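Local structure of aldo-keto reductase family 1, member B4 (Aldose reductase) (Schistosoma japonicum, 4HBK) at residues D77-Y82 with T109-N114. The protein probably catalyses the NADPH-dependent reduction of aldehydes, including the aldehyde form of sugars, to alcohols, as aldose reductases do. Numbering follows the deposited sequence.
Sequences DCAYVY and TSKLWN
V81 lays its CG2 methyl over the indole of W113, 3.5 Å from the centroid of the six-membered ring and 2° off the ring normal, a CH-pi contact. CG2 reaches the face because it stands anti to the backbone N; the branched, rigid valine thereby covers the broad indole. The indole NE1 hydrogen-bonds to L155 O, and H144, the predicted substrate-binding histidine, meets the ring edge-to-face and also touches V81.

Farther back, D77 and T109 form a parallel beta bridge between strands 75-77 and 107-112, adjacent in the (beta/alpha)8 barrel, and C78 N donates to T109 O over 2.7 Å. After D77 the segment 77-82 leaves the sheet, and a 3-10 turn follows at 80-82. Where the backbones part, a water accepts from V81 N and donates to K111 O, while S110 CA still meets C78 O directly.

The long chain of K111 runs extended past the small A79 and bends only at the last torsion (chi4 63°), bringing K111 NZ to D77 OD2 at 2.6 Å. This salt bridge comes in on the syn side, 34° out of the carboxylate plane, while K111 NZ also donates to C78 O at 2.7 Å, from above the carbonyl plane. The other carboxylate oxygen, OD1, is held by Q215 and a water shared with T109 OG1, which fixes the rotation of the carboxylate.

K111 NZ also donates to a water, whose link to Y82 OH is doubtful; that hydroxyl bonds K291 NZ. D77 and C78 O together probably position K111 near the predicted proton donor Y82, consistent with the aldo-keto reductase tetrad of D77, Y82, K111 and H144, in which the lysine probably lowers the tyrosine pKa.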
ATOM      1  N   ASP A  77      -0.492  -1.010  -7.242  1.00  6.99           N
ATOM      2  CA  ASP A  77      -0.269  -0.071  -6.145  1.00 10.01           C
ATOM      3  C   ASP A  77       0.870   0.888  -6.470  1.00  8.75           C
ATOM      4  O   ASP A  77       2.013   0.469  -6.617  1.00 10.25           O
ATOM      5  CB  ASP A  77       0.008  -0.823  -4.843  1.00  7.88           C
ATOM      6  CG  ASP A  77       0.219   0.102  -3.658  1.00  7.90           C
ATOM      7  OD1 ASP A  77      -0.757   0.401  -2.940  1.00  7.64           O
ATOM      8  OD2 ASP A  77       1.368   0.527  -3.425  1.00  8.86           O
ATOM      9  N   CYS A  78       0.557   2.175  -6.583  1.00  8.07           N
ATOM     10  CA  CYS A  78       1.534   3.149  -7.074  1.00 10.44           C
ATOM     11  C   CYS A  78       1.802   4.237  -6.039  1.00 10.72           C
ATOM     12  O   CYS A  78       1.173   4.279  -4.987  1.00  9.00           O
ATOM     13  CB  CYS A  78       1.045   3.795  -8.383  1.00  9.27           C
ATOM     14  SG  CYS A  78       0.408   2.632  -9.639  1.00 13.63           S
ATOM     15  N   ALA A  79       2.741   5.122  -6.338  1.00  8.80           N
ATOM     16  CA  ALA A  79       2.967   6.263  -5.468  1.00 11.74           C
ATOM     17  C   ALA A  79       3.715   7.362  -6.202  1.00 13.18           C
ATOM     18  O   ALA A  79       4.614   7.101  -7.001  1.00  9.75           O
ATOM     19  CB  ALA A  79       3.694   5.851  -4.176  1.00  8.49           C
ATOM     20  N   TYR A  80       3.314   8.597  -5.933  1.00 11.76           N
ATOM     21  CA  TYR A  80       3.929   9.751  -6.554  1.00 15.09           C
ATOM     22  C   TYR A  80       5.417   9.745  -6.280  1.00 11.26           C
ATOM     23  O   TYR A  80       6.220  10.083  -7.142  1.00 13.84           O
ATOM     24  CB  TYR A  80       3.307  11.025  -5.981  1.00 18.70           C
ATOM     25  CG  TYR A  80       3.861  12.298  -6.570  1.00 19.18           C
ATOM     26  CD1 TYR A  80       3.189  12.961  -7.588  1.00 24.23           C
ATOM     27  CD2 TYR A  80       5.049  12.847  -6.100  1.00 18.21           C
ATOM     28  CE1 TYR A  80       3.686  14.138  -8.125  1.00 30.08           C
ATOM     29  CE2 TYR A  80       5.558  14.020  -6.638  1.00 21.79           C
ATOM     30  CZ  TYR A  80       4.874  14.661  -7.648  1.00 25.01           C
ATOM     31  OH  TYR A  80       5.370  15.833  -8.181  1.00 40.74           O
ATOM     32  N   VAL A  81       5.784   9.357  -5.064  1.00 13.90           N
ATOM     33  CA  VAL A  81       7.164   9.508  -4.602  1.00 12.92           C
ATOM     34  C   VAL A  81       8.166   8.584  -5.309  1.00 14.66           C
ATOM     35  O   VAL A  81       9.369   8.822  -5.251  1.00 14.21           O
ATOM     36  CB  VAL A  81       7.280   9.293  -3.074  1.00 13.94           C
ATOM     37  CG1 VAL A  81       7.030   7.836  -2.722  1.00 10.15           C
ATOM     38  CG2 VAL A  81       8.649   9.720  -2.581  1.00 11.03           C
ATOM     39  N   TYR A  82       7.685   7.532  -5.967  1.00 14.44           N
ATOM     40  CA  TYR A  82       8.593   6.624  -6.677  1.00 15.62           C
ATOM     41  C   TYR A  82       8.995   7.222  -8.020  1.00 17.50           C
ATOM     42  O   TYR A  82       9.869   6.695  -8.706  1.00 18.81           O
ATOM     43  CB  TYR A  82       7.943   5.259  -6.888  1.00 15.49           C
ATOM     44  CG  TYR A  82       7.571   4.579  -5.597  1.00 18.12           C
ATOM     45  CD1 TYR A  82       8.482   4.500  -4.548  1.00 22.16           C
ATOM     46  CD2 TYR A  82       6.317   4.031  -5.416  1.00 15.78           C
ATOM     47  CE1 TYR A  82       8.156   3.884  -3.362  1.00 20.23           C
ATOM     48  CE2 TYR A  82       5.977   3.408  -4.227  1.00 20.01           C
ATOM     49  CZ  TYR A  82       6.900   3.341  -3.204  1.00 23.94           C
ATOM     50  OH  TYR A  82       6.580   2.725  -2.016  1.00 27.64           O
ATOM     51  N   THR A 109      -4.218   2.196  -7.261  1.00  8.35           N
ATOM     52  CA  THR A 109      -3.956   2.982  -6.067  1.00  8.09           C
ATOM     53  C   THR A 109      -2.784   3.911  -6.290  1.00 10.30           C
ATOM     54  O   THR A 109      -1.771   3.524  -6.879  1.00 10.88           O
ATOM     55  CB  THR A 109      -3.593   2.087  -4.875  1.00 10.12           C
ATOM     56  OG1 THR A 109      -4.722   1.271  -4.526  1.00  9.40           O
ATOM     57  CG2 THR A 109      -3.173   2.937  -3.676  1.00  7.92           C
ATOM     58  N   SER A 110      -2.921   5.148  -5.831  1.00 11.33           N
ATOM     59  CA  SER A 110      -1.765   6.022  -5.718  1.00  8.81           C
ATOM     60  C   SER A 110      -1.784   6.700  -4.361  1.00 10.11           C
ATOM     61  O   SER A 110      -2.709   6.503  -3.568  1.00 10.32           O
ATOM     62  CB  SER A 110      -1.699   7.058  -6.833  1.00  8.80           C
ATOM     63  OG  SER A 110      -0.467   7.766  -6.744  1.00 12.37           O
ATOM     64  N   LYS A 111      -0.758   7.491  -4.084  1.00 10.06           N
ATOM     65  CA  LYS A 111      -0.599   8.039  -2.748  1.00  9.68           C
ATOM     66  C   LYS A 111      -0.137   9.483  -2.815  1.00 11.00           C
ATOM     67  O   LYS A 111       0.707   9.853  -3.642  1.00  9.80           O
ATOM     68  CB  LYS A 111       0.393   7.202  -1.940  1.00  7.63           C
ATOM     69  CG  LYS A 111       0.248   5.693  -2.118  1.00  7.93           C
ATOM     70  CD  LYS A 111       1.082   4.932  -1.081  1.00  9.69           C
ATOM     71  CE  LYS A 111       1.067   3.411  -1.317  1.00 10.63           C
ATOM     72  NZ  LYS A 111       1.666   2.984  -2.621  1.00  9.04           N
ATOM     73  N   LEU A 112      -0.705  10.295  -1.936  1.00  7.88           N
ATOM     74  CA  LEU A 112      -0.353  11.695  -1.824  1.00  9.34           C
ATOM     75  C   LEU A 112       0.943  11.819  -1.044  1.00 10.76           C
ATOM     76  O   LEU A 112       1.016  11.340   0.089  1.00  9.04           O
ATOM     77  CB  LEU A 112      -1.471  12.430  -1.077  1.00 10.91           C
ATOM     78  CG  LEU A 112      -1.204  13.899  -0.729  1.00  8.52           C
ATOM     79  CD1 LEU A 112      -1.120  14.721  -2.004  1.00 10.22           C
ATOM     80  CD2 LEU A 112      -2.298  14.438   0.187  1.00  5.61           C
ATOM     81  N   TRP A 113       1.953  12.469  -1.631  1.00  8.20           N
ATOM     82  CA  TRP A 113       3.255  12.597  -0.981  1.00  9.50           C
ATOM     83  C   TRP A 113       3.358  13.741   0.035  1.00 10.72           C
ATOM     84  O   TRP A 113       2.700  14.772  -0.116  1.00 11.52           O
ATOM     85  CB  TRP A 113       4.387  12.710  -2.003  1.00 11.10           C
ATOM     86  CG  TRP A 113       5.720  12.794  -1.337  1.00 10.67           C
ATOM     87  CD1 TRP A 113       6.585  13.849  -1.352  1.00 13.23           C
ATOM     88  CD2 TRP A 113       6.321  11.794  -0.499  1.00 11.34           C
ATOM     89  NE1 TRP A 113       7.700  13.554  -0.604  1.00 13.59           N
ATOM     90  CE2 TRP A 113       7.561  12.303  -0.066  1.00 10.42           C
ATOM     91  CE3 TRP A 113       5.935  10.514  -0.089  1.00  9.70           C
ATOM     92  CZ2 TRP A 113       8.418  11.579   0.767  1.00 12.86           C
ATOM     93  CZ3 TRP A 113       6.790   9.794   0.726  1.00 11.65           C
ATOM     94  CH2 TRP A 113       8.015  10.330   1.149  1.00 11.27           C
ATOM     95  N   ASN A 114       4.216  13.548   1.043  1.00  9.54           N
ATOM     96  CA  ASN A 114       4.322  14.430   2.219  1.00  9.17           C
ATOM     97  C   ASN A 114       4.464  15.939   1.934  1.00 11.86           C
ATOM     98  O   ASN A 114       4.083  16.774   2.760  1.00 11.88           O
ATOM     99  CB  ASN A 114       5.494  13.983   3.129  1.00 11.32           C
ATOM    100  CG  ASN A 114       5.452  12.482   3.510  1.00 10.11           C
ATOM    101  OD1 ASN A 114       4.830  11.658   2.834  1.00  8.93           O
ATOM    102  ND2 ASN A 114       6.144  12.134   4.598  1.00  7.64           N
TER
HETATM  103  O   HOH W   1      -3.439  -0.528  -2.855  1.00 10.15           O
HETATM  104  O   HOH W   2       3.652   9.279  -2.750  1.00 12.69           O
HETATM  105  O   HOH W   3       4.209   2.916  -1.444  1.00 30.27           O